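Local coordinates for protein MerB2 (Bacillus megaterium, PDB 5C17) that binds mercury(II) and probably cleaves carbon–mercury bonds as an alkylmercury lyase, at residues 142-153 with 187-197. Sequence-based numbering, arbitrary orientation.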
loop_
_atom_site.group_PDB
_atom_site.type_symbol
_atom_site.label_atom_id
_atom_site.label_comp_id
_atom_site.label_asym_id
_atom_site.label_seq_id
_atom_site.Cartn_x
_atom_site.Cartn_y
_atom_site.Cartn_z
ATOM N N THR A 142 2.942 19.447 -5.046
ATOM C CA THR A 142 3.992 18.444 -5.092
ATOM C C THR A 142 5.296 19.164 -4.853
ATOM O O THR A 142 5.731 19.954 -5.685
ATOM C CB THR A 142 4.047 17.693 -6.449
ATOM O OG1 THR A 142 2.819 16.999 -6.669
ATOM C CG2 THR A 142 5.178 16.695 -6.487
ATOM N N THR A 143 5.916 18.906 -3.711
ATOM C CA THR A 143 7.196 19.508 -3.385
ATOM C C THR A 143 8.130 18.437 -2.865
ATOM O O THR A 143 7.760 17.692 -1.961
ATOM C CB THR A 143 7.078 20.635 -2.349
ATOM O OG1 THR A 143 6.570 20.128 -1.110
ATOM C CG2 THR A 143 6.176 21.732 -2.858
ATOM N N PRO A 144 9.342 18.344 -3.426
ATOM C CA PRO A 144 9.825 19.084 -4.596
ATOM C C PRO A 144 9.014 18.775 -5.855
ATOM O O PRO A 144 8.436 17.699 -5.968
ATOM C CB PRO A 144 11.256 18.574 -4.766
ATOM C CG PRO A 144 11.627 17.988 -3.480
ATOM C CD PRO A 144 10.378 17.441 -2.894
ATOM N N ASP A 145 8.973 19.715 -6.790
ATOM C CA ASP A 145 8.151 19.533 -7.979
ATOM C C ASP A 145 8.605 18.339 -8.822
ATOM O O ASP A 145 7.809 17.775 -9.575
ATOM C CB ASP A 145 8.074 20.817 -8.829
ATOM C CG ASP A 145 9.437 21.387 -9.198
ATOM O OD1 ASP A 145 10.475 20.730 -8.992
ATOM O OD2 ASP A 145 9.463 22.525 -9.718
ATOM N N SER A 146 9.869 17.945 -8.657
ATOM C CA SER A 146 10.486 16.858 -9.417
ATOM C C SER A 146 10.340 15.461 -8.789
ATOM O O SER A 146 10.950 14.488 -9.251
ATOM C CB SER A 146 11.974 17.171 -9.596
ATOM O OG SER A 146 12.551 17.552 -8.359
ATOM N N THR A 147 9.503 15.341 -7.764
ATOM C CA THR A 147 9.316 14.082 -7.055
ATOM C C THR A 147 8.859 12.972 -7.996
ATOM O O THR A 147 7.974 13.164 -8.834
ATOM C CB THR A 147 8.306 14.273 -5.919
ATOM O OG1 THR A 147 8.858 15.146 -4.933
ATOM C CG2 THR A 147 7.972 12.959 -5.218
ATOM N N VAL A 148 9.469 11.807 -7.829
ATOM C CA VAL A 148 9.166 10.617 -8.608
ATOM C C VAL A 148 9.187 9.404 -7.679
ATOM O O VAL A 148 9.567 9.515 -6.508
ATOM C CB VAL A 148 10.163 10.412 -9.767
ATOM C CG1 VAL A 148 9.979 11.493 -10.842
ATOM C CG2 VAL A 148 11.592 10.388 -9.231
ATOM N N ILE A 149 8.772 8.259 -8.203
ATOM C CA ILE A 149 8.763 7.010 -7.458
ATOM C C ILE A 149 9.661 5.980 -8.140
ATOM O O ILE A 149 9.712 5.912 -9.370
ATOM C CB ILE A 149 7.328 6.473 -7.357
ATOM C CG1 ILE A 149 6.535 7.362 -6.398
ATOM C CG2 ILE A 149 7.293 5.002 -6.900
ATOM C CD1 ILE A 149 5.031 7.085 -6.364
ATOM N N TRP A 150 10.381 5.217 -7.324
ATOM C CA TRP A 150 11.152 4.077 -7.774
ATOM C C TRP A 150 10.370 2.828 -7.428
ATOM O O TRP A 150 10.012 2.623 -6.269
ATOM C CB TRP A 150 12.495 4.065 -7.068
ATOM C CG TRP A 150 13.312 2.843 -7.278
ATOM C CD1 TRP A 150 13.400 1.763 -6.457
ATOM C CD2 TRP A 150 14.180 2.580 -8.375
ATOM N NE1 TRP A 150 14.253 0.839 -6.972
ATOM C CE2 TRP A 150 14.761 1.318 -8.150
ATOM C CE3 TRP A 150 14.524 3.285 -9.527
ATOM C CZ2 TRP A 150 15.665 0.741 -9.039
ATOM C CZ3 TRP A 150 15.424 2.716 -10.403
ATOM C CH2 TRP A 150 15.985 1.455 -10.153
ATOM N N THR A 151 10.113 1.996 -8.428
ATOM C CA THR A 151 9.361 0.768 -8.261
ATOM C C THR A 151 10.174 -0.422 -8.759
ATOM O O THR A 151 11.155 -0.262 -9.489
ATOM C CB THR A 151 8.005 0.844 -8.981
ATOM O OG1 THR A 151 7.211 -0.280 -8.599
ATOM C CG2 THR A 151 8.169 0.868 -10.476
ATOM N N VAL A 152 9.769 -1.611 -8.328
ATOM C CA VAL A 152 10.417 -2.847 -8.727
ATOM C C VAL A 152 9.380 -3.772 -9.337
ATOM O O VAL A 152 8.180 -3.578 -9.147
ATOM C CB VAL A 152 11.121 -3.546 -7.536
ATOM C CG1 VAL A 152 12.225 -2.664 -6.993
ATOM C CG2 VAL A 152 10.136 -3.926 -6.425
ATOM N N PRO A 153 9.829 -4.807 -10.057
ATOM C CA PRO A 153 8.862 -5.722 -10.670
ATOM C C PRO A 153 7.962 -6.371 -9.621
ATOM O O PRO A 153 8.433 -6.810 -8.578
ATOM C CB PRO A 153 9.755 -6.756 -11.355
ATOM C CG PRO A 153 11.016 -6.028 -11.635
ATOM C CD PRO A 153 11.208 -5.117 -10.468
ATOM N N LEU A 187 20.588 -3.517 -7.501
ATOM C CA LEU A 187 19.129 -3.451 -7.410
ATOM C C LEU A 187 18.512 -3.050 -8.750
ATOM O O LEU A 187 19.029 -2.181 -9.457
ATOM C CB LEU A 187 18.704 -2.478 -6.312
ATOM C CG LEU A 187 19.249 -2.774 -4.914
ATOM C CD1 LEU A 187 18.711 -1.751 -3.926
ATOM C CD2 LEU A 187 18.901 -4.191 -4.466
ATOM N N GLN A 188 17.400 -3.692 -9.090
ATOM C CA GLN A 188 16.760 -3.515 -10.387
ATOM C C GLN A 188 15.377 -2.889 -10.194
ATOM O O GLN A 188 14.648 -3.266 -9.295
ATOM C CB GLN A 188 16.634 -4.867 -11.082
ATOM C CG GLN A 188 17.969 -5.614 -11.246
ATOM C CD GLN A 188 18.947 -4.887 -12.162
ATOM O OE1 GLN A 188 19.875 -4.217 -11.700
ATOM N NE2 GLN A 188 18.744 -5.021 -13.468
ATOM N N GLY A 189 15.022 -1.927 -11.037
ATOM C CA GLY A 189 13.750 -1.238 -10.908
ATOM C C GLY A 189 13.652 -0.137 -11.938
ATOM O O GLY A 189 14.448 -0.084 -12.887
ATOM N N GLU A 190 12.686 0.752 -11.759
ATOM C CA GLU A 190 12.511 1.852 -12.685
ATOM C C GLU A 190 11.719 2.981 -12.046
ATOM O O GLU A 190 11.061 2.809 -11.017
ATOM C CB GLU A 190 11.838 1.389 -13.973
ATOM C CG GLU A 190 10.414 0.938 -13.832
ATOM C CD GLU A 190 9.866 0.398 -15.145
ATOM O OE1 GLU A 190 8.988 1.054 -15.747
ATOM O OE2 GLU A 190 10.323 -0.675 -15.587
ATOM N N ILE A 191 11.811 4.138 -12.677
ATOM C CA ILE A 191 11.100 5.322 -12.253
ATOM C C ILE A 191 9.702 5.300 -12.828
ATOM O O ILE A 191 9.509 4.952 -14.002
ATOM C CB ILE A 191 11.834 6.576 -12.747
ATOM C CG1 ILE A 191 13.233 6.651 -12.133
ATOM C CG2 ILE A 191 11.050 7.850 -12.453
ATOM C CD1 ILE A 191 13.264 6.910 -10.665
ATOM N N MET A 192 8.741 5.690 -12.010
ATOM C CA MET A 192 7.381 5.925 -12.492
ATOM C C MET A 192 6.905 7.260 -11.921
ATOM O O MET A 192 7.493 7.811 -10.990
ATOM C CB MET A 192 6.428 4.783 -12.136
ATOM C CG MET A 192 6.289 4.563 -10.642
ATOM S SD MET A 192 5.076 3.302 -10.101
ATOM C CE MET A 192 3.535 4.030 -10.602
ATOM N N THR A 193 5.837 7.778 -12.498
ATOM C CA THR A 193 5.357 9.091 -12.146
ATOM C C THR A 193 4.286 9.005 -11.077
ATOM O O THR A 193 3.681 7.945 -10.835
ATOM C CB THR A 193 4.748 9.800 -13.359
ATOM O OG1 THR A 193 3.570 9.100 -13.755
ATOM C CG2 THR A 193 5.749 9.873 -14.526
ATOM N N LEU A 194 4.024 10.142 -10.457
ATOM C CA LEU A 194 2.975 10.201 -9.451
ATOM C C LEU A 194 1.597 9.973 -10.064
ATOM O O LEU A 194 0.747 9.313 -9.456
ATOM C CB LEU A 194 3.016 11.542 -8.717
ATOM C CG LEU A 194 4.353 11.938 -8.105
ATOM C CD1 LEU A 194 4.192 13.116 -7.169
ATOM C CD2 LEU A 194 5.033 10.780 -7.401
ATOM N N GLU A 195 1.366 10.490 -11.270
ATOM C CA GLU A 195 0.094 10.252 -11.953
ATOM C C GLU A 195 -0.121 8.762 -12.182
ATOM O O GLU A 195 -1.232 8.255 -12.019
ATOM C CB GLU A 195 0.020 11.020 -13.293
ATOM C CG GLU A 195 -0.296 12.511 -13.142
ATOM C CD GLU A 195 -0.539 13.238 -14.474
ATOM O OE1 GLU A 195 -0.746 12.581 -15.526
ATOM O OE2 GLU A 195 -0.532 14.490 -14.449
ATOM N N GLN A 196 0.936 8.057 -12.574
ATOM C CA GLN A 196 0.813 6.614 -12.779
ATOM C C GLN A 196 0.463 5.900 -11.461
ATOM O O GLN A 196 -0.362 4.982 -11.445
ATOM C CB GLN A 196 2.099 6.046 -13.399
ATOM C CG GLN A 196 2.315 6.518 -14.839
ATOM C CD GLN A 196 3.773 6.485 -15.382
ATOM O OE1 GLN A 196 4.752 6.128 -14.698
ATOM N NE2 GLN A 196 3.898 6.868 -16.650
ATOM N N ALA A 197 1.064 6.323 -10.352
ATOM C CA ALA A 197 0.777 5.695 -9.061
ATOM C C ALA A 197 -0.682 5.910 -8.676
ATOM O O ALA A 197 -1.326 5.011 -8.144
ATOM C CB ALA A 197 1.711 6.219 -7.986
HETATM O O HOH W 1 6.263 12.119 -11.242
#
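T142 meets L194 tip to tip, its methyl CG2 3.8 Å from L194 CD1, so a threonine near the end of strand 138-143 offers its apolar branch to the first turn of helix 194-207. After the type I turn from P144 to T147, a water bridges T147 O and L194 N, donating to the first and accepting from the second. From here strands 148-151 and 190-192 pair antiparallel. V148 sets CB 3.8 Å from I191 CG2, two beta-branched side chains meeting obliquely. I149 and M192 form a hydrogen-bonded pair, I149 N giving to M192 O at 3.1 Å and M192 N returning to I149 O. With CG1 anti to its carbonyl carbon (chi1 -71°), I149 carries CD1 to L194 CD2 and A197 CB, while its CG2 lies alongside M192 CG; a long branched residue thus joins strand to helix. W150 lies on the face opposite to I149 and M192, its ring over the backbone of G189 and E190 with G189 CA 3.2 Å above the ring plane. Glycine suits this place because a CB would clash with W150 CZ2 and T151 O. Without the indole, as with an alanine here, the G189 backbone would probably lose its aromatic cover and I191 CD1 its neighbour at the ring edge. T151 and E190 close the ladder with two bonds, the straighter running from T151 N to E190 O (2.9 Å, 175°), and T151 CG2 meets M192 SD. The capping box of T193 and Q196 opens helix 194-207. Strand 148-151 is central in a three-stranded sheet, flanked by 169-171 on its other side, while helix 174-183 packs against V148, W150 and I191, W180 meeting the W150 ring edge-to-face.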